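Local coordinates for fatty acid metabolism regulator protein (Bacillus subtilis, PDB 1VI0) that represses genes of fatty acid transport and beta-oxidation by binding DNA as a homodimer, its DNA binding inhibited by long-chain fatty acyl-CoA, at residues Lys9-Gln12 with Ile13-Ala17; Val185-Leu188 with Leu189-Gly192. All coordinates share one frame; numbering follows the deposited sequence.

How the contacts relate
Contact 1 (Lys9-Ala17) and contact 2 (Val185-Gly192) illustrate how an all-helical repressor of the TetR family divides its labour. Each is a run of turns within one helix, the first starting helix 9-24 near the amino terminus, the second finishing helix 182-191 near the carboxyl terminus. Their centres lie 37 Å apart on opposite sides of the chain's centre, and their nearest atoms are about 27 Å from each other. Contact 1 lies in the TetR-type DNA-binding region, on the helix ahead of the predicted helix-turn-helix motif; contact 2 belongs to the C-terminal region of the chain, where it meets the second subunit. The two do not touch, one serving the DNA-binding part and the other the dimer interface.

Contact 1 (Lys9-Gln12 with Ile13-Ala17); sequences KYMQ and IIDAA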
loop_
_atom_site.group_PDB
_atom_site.type_symbol
_atom_site.label_atom_id
_atom_site.label_comp_id
_atom_site.label_asym_id
_atom_site.label_seq_id
_atom_site.Cartn_x
_atom_site.Cartn_y
_atom_site.Cartn_z
ATOM N N LYS A 9 -22.907 -17.325 15.191
ATOM C CA LYS A 9 -23.250 -17.499 13.758
ATOM C C LYS A 9 -22.648 -16.410 12.915
ATOM O O LYS A 9 -21.864 -16.678 11.984
ATOM C CB LYS A 9 -24.754 -17.743 13.599
ATOM C CG LYS A 9 -25.097 -19.247 13.618
ATOM C CD LYS A 9 -26.197 -19.619 14.605
ATOM C CE LYS A 9 -26.446 -21.135 14.572
ATOM N NZ LYS A 9 -27.304 -21.620 15.690
ATOM N N TYR A 10 -22.830 -15.149 13.270
ATOM C CA TYR A 10 -22.204 -14.053 12.511
ATOM C C TYR A 10 -20.687 -14.177 12.558
ATOM O O TYR A 10 -20.087 -14.393 11.486
ATOM C CB TYR A 10 -22.704 -12.724 12.980
ATOM C CG TYR A 10 -22.247 -11.483 12.266
ATOM C CD1 TYR A 10 -22.972 -10.928 11.223
ATOM C CD2 TYR A 10 -21.087 -10.822 12.667
ATOM C CE1 TYR A 10 -22.547 -9.779 10.590
ATOM C CE2 TYR A 10 -20.670 -9.658 12.061
ATOM C CZ TYR A 10 -21.385 -9.147 11.014
ATOM O OH TYR A 10 -21.019 -7.984 10.372
HETATM N N MSE A 11 -20.062 -14.232 13.737
HETATM C CA MSE A 11 -18.611 -14.375 13.797
HETATM C C MSE A 11 -18.077 -15.670 13.290
HETATM O O MSE A 11 -16.949 -15.689 12.742
HETATM C CB MSE A 11 -18.080 -14.005 15.189
HETATM C CG MSE A 11 -18.408 -12.543 15.539
HETATM SE SE MSE A 11 -17.331 -11.331 14.505
HETATM C CE MSE A 11 -15.654 -12.258 14.599
ATOM N N GLN A 12 -18.805 -16.790 13.336
ATOM C CA GLN A 12 -18.330 -18.034 12.764
ATOM C C GLN A 12 -18.124 -17.870 11.242
ATOM O O GLN A 12 -17.251 -18.479 10.634
ATOM C CB GLN A 12 -19.351 -19.168 12.915
ATOM C CG GLN A 12 -19.355 -19.833 14.284
ATOM C CD GLN A 12 -20.469 -20.902 14.293
ATOM O OE1 GLN A 12 -20.221 -21.958 13.707
ATOM N NE2 GLN A 12 -21.588 -20.546 14.885
ATOM N N ILE A 13 -19.112 -17.158 10.658
ATOM C CA ILE A 13 -19.020 -16.911 9.214
ATOM C C ILE A 13 -17.873 -15.953 8.899
ATOM O O ILE A 13 -17.105 -16.208 7.967
ATOM C CB ILE A 13 -20.342 -16.338 8.669
ATOM C CG1 ILE A 13 -21.397 -17.468 8.652
ATOM C CG2 ILE A 13 -20.161 -15.775 7.272
ATOM C CD1 ILE A 13 -22.827 -16.916 8.716
ATOM N N ILE A 14 -17.785 -14.873 9.672
ATOM C CA ILE A 14 -16.652 -13.943 9.414
ATOM C C ILE A 14 -15.313 -14.666 9.512
ATOM O O ILE A 14 -14.416 -14.521 8.695
ATOM C CB ILE A 14 -16.690 -12.779 10.402
ATOM C CG1 ILE A 14 -17.921 -11.910 10.163
ATOM C CG2 ILE A 14 -15.406 -11.952 10.275
ATOM C CD1 ILE A 14 -17.932 -11.155 8.860
ATOM N N ASP A 15 -15.156 -15.564 10.491
ATOM C CA ASP A 15 -13.903 -16.292 10.682
ATOM C C ASP A 15 -13.637 -17.272 9.585
ATOM O O ASP A 15 -12.511 -17.447 9.077
ATOM C CB ASP A 15 -13.929 -16.954 12.067
ATOM C CG ASP A 15 -13.613 -16.018 13.203
ATOM O OD1 ASP A 15 -13.432 -14.808 13.034
ATOM O OD2 ASP A 15 -13.561 -16.522 14.368
ATOM N N ALA A 16 -14.711 -17.936 9.092
ATOM C CA ALA A 16 -14.530 -18.853 7.975
ATOM C C ALA A 16 -14.195 -18.062 6.722
ATOM O O ALA A 16 -13.358 -18.465 5.922
ATOM C CB ALA A 16 -15.793 -19.670 7.769
ATOM N N ALA A 17 -14.814 -16.886 6.569
ATOM C CA ALA A 17 -14.524 -16.022 5.422
ATOM C C ALA A 17 -13.038 -15.648 5.389
ATOM O O ALA A 17 -12.428 -15.728 4.330
ATOM C CB ALA A 17 -15.355 -14.769 5.461
#
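The carbonyl oxygen of Met11 accepts the N-H of Asp15, with Asp15 N and Met11 O 2.9 Å apart and an angle of 158° at the hydrogen. The donor is tilted 26° from the carbonyl plane, and the aspartate side chain folds back over the same oxygen, its CB 3.3 Å from Met11 O. Met11, present as selenomethionine, bends at both chi2 and chi3, which curls its terminal methyl round toward the next turn: CE lies 3.7 Å from Asp15 OD1 and also reaches the Ile14 CG2 branch at 4.3 Å. That carboxylate oxygen has a further partner, a long and weak ion pair with Lys63. The same i to i+4 pattern joins Ile13 to Lys9, Ile14 to Tyr10 and Ala16 to Gln12; the segment opens helix 9-24, the first helix of the TetR-type DNA-binding domain, which packs against the predicted helix-turn-helix motif. On the inward face, Tyr10 and Ile14 run side by side in the same direction. The tyrosine ring, with CG anti to the backbone N (chi1 -176°), meets the isoleucine obliquely through CE2, 4.0 Å from Ile14 CG1, and the ring also stacks with Phe49. Ile13 turns its CG1 branch back toward the amino end, so that CD1 sits 3.4 Å from Lys9 O while the side chain packs on Ile45 and Tyr48 of helix 42-48. Ile14 instead rests on Leu59 of helix 52-75, and Ala16 touches Gln37 and Ala38 of helix 31-38.

Contact 2 (Val185-Leu188 with Leu189-Gly192); sequences VLEL and LVSG
Leu186 and Val190, one turn apart, form the close-packed side of this helix end. They point the same way and touch methyl to methyl, Leu186 CD1 lying 3.8 Å from Val190 CG2. With CG2 beside its own backbone N (CG1 anti to that N, chi1 167°), the valine also sets that methyl against the carbonyl of the preceding turn, 3.3 Å from Leu186 O. Val185 and Leu189 meet more lightly, CG1 to CD1 at 4.2 Å. The Glu187 and Ser191 side is looser and more polar: Glu187 OE1 stays 4.3 Å from Ser191 OG, and the carboxylate is committed through OE2 to a salt bridge with Lys82. Here Glu187 O accepts the N-H of Ser191 and a hydrogen bond from a water, which lies 2.8 Å from Glu187 O and 2.7 Å from Gly192 O and donates to both, bridging the last turn where the helix stops. Gly192 leaves the helix with positive phi (71°), yet its N still bonds to Leu188 O at 2.8 Å, with a bent angle of 136°. Leu186 packs on helix 81-97 and Leu189 on helix 151-171, while Leu188 and Leu189 both press on Met157 of the second subunit, placing the helix end in the dimer interface.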
loop_
_atom_site.group_PDB
_atom_site.type_symbol
_atom_site.label_atom_id
_atom_site.label_comp_id
_atom_site.label_asym_id
_atom_site.label_seq_id
_atom_site.Cartn_x
_atom_site.Cartn_y
_atom_site.Cartn_z
ATOM N N VAL A 185 10.962 0.667 13.793
ATOM C CA VAL A 185 10.015 1.350 12.855
ATOM C C VAL A 185 9.598 2.684 13.514
ATOM O O VAL A 185 9.745 3.735 12.884
ATOM C CB VAL A 185 8.804 0.468 12.619
ATOM C CG1 VAL A 185 7.804 1.311 11.778
ATOM C CG2 VAL A 185 9.193 -0.737 11.732
ATOM N N LEU A 186 9.223 2.583 14.777
ATOM C CA LEU A 186 8.974 3.837 15.558
ATOM C C LEU A 186 10.087 4.828 15.448
ATOM O O LEU A 186 9.875 6.034 15.119
ATOM C CB LEU A 186 8.780 3.424 17.043
ATOM C CG LEU A 186 8.705 4.632 17.979
ATOM C CD1 LEU A 186 7.372 5.402 17.808
ATOM C CD2 LEU A 186 8.802 4.137 19.414
ATOM N N GLU A 187 11.385 4.459 15.713
ATOM C CA GLU A 187 12.475 5.400 15.660
ATOM C C GLU A 187 12.694 6.031 14.289
ATOM O O GLU A 187 13.091 7.223 14.186
ATOM C CB GLU A 187 13.751 4.752 16.237
ATOM C CG GLU A 187 13.626 4.490 17.755
ATOM C CD GLU A 187 13.434 5.792 18.537
ATOM O OE1 GLU A 187 13.751 6.877 18.023
ATOM O OE2 GLU A 187 12.993 5.714 19.704
ATOM N N LEU A 188 12.459 5.280 13.220
ATOM C CA LEU A 188 12.551 5.775 11.867
ATOM C C LEU A 188 11.475 6.879 11.670
ATOM O O LEU A 188 11.857 7.912 11.103
ATOM C CB LEU A 188 12.285 4.671 10.815
ATOM C CG LEU A 188 13.587 3.764 10.624
ATOM C CD1 LEU A 188 13.239 2.473 10.002
ATOM C CD2 LEU A 188 14.565 4.610 9.809
ATOM N N LEU A 189 10.266 6.692 12.156
ATOM C CA LEU A 189 9.193 7.703 11.999
ATOM C C LEU A 189 9.484 8.937 12.855
ATOM O O LEU A 189 9.295 10.080 12.400
ATOM C CB LEU A 189 7.838 7.084 12.386
ATOM C CG LEU A 189 7.306 5.973 11.421
ATOM C CD1 LEU A 189 6.163 5.223 11.994
ATOM C CD2 LEU A 189 6.944 6.630 10.077
ATOM N N VAL A 190 10.040 8.746 14.043
ATOM C CA VAL A 190 10.336 9.788 15.000
ATOM C C VAL A 190 11.478 10.669 14.570
ATOM O O VAL A 190 11.343 11.884 14.659
ATOM C CB VAL A 190 10.505 9.203 16.425
ATOM C CG1 VAL A 190 11.132 10.249 17.342
ATOM C CG2 VAL A 190 9.198 8.673 16.945
ATOM N N SER A 191 12.581 10.131 14.029
ATOM C CA SER A 191 13.774 10.902 13.705
ATOM C C SER A 191 14.170 10.882 12.246
ATOM O O SER A 191 15.130 11.613 11.899
ATOM C CB SER A 191 14.987 10.407 14.551
ATOM O OG SER A 191 14.663 10.504 15.937
ATOM N N GLY A 192 13.565 10.090 11.401
ATOM C CA GLY A 192 13.806 10.056 9.983
ATOM C C GLY A 192 15.175 9.447 9.664
ATOM O O GLY A 192 15.767 8.834 10.569
HETATM O O HOH W 1 15.516 7.430 12.861
#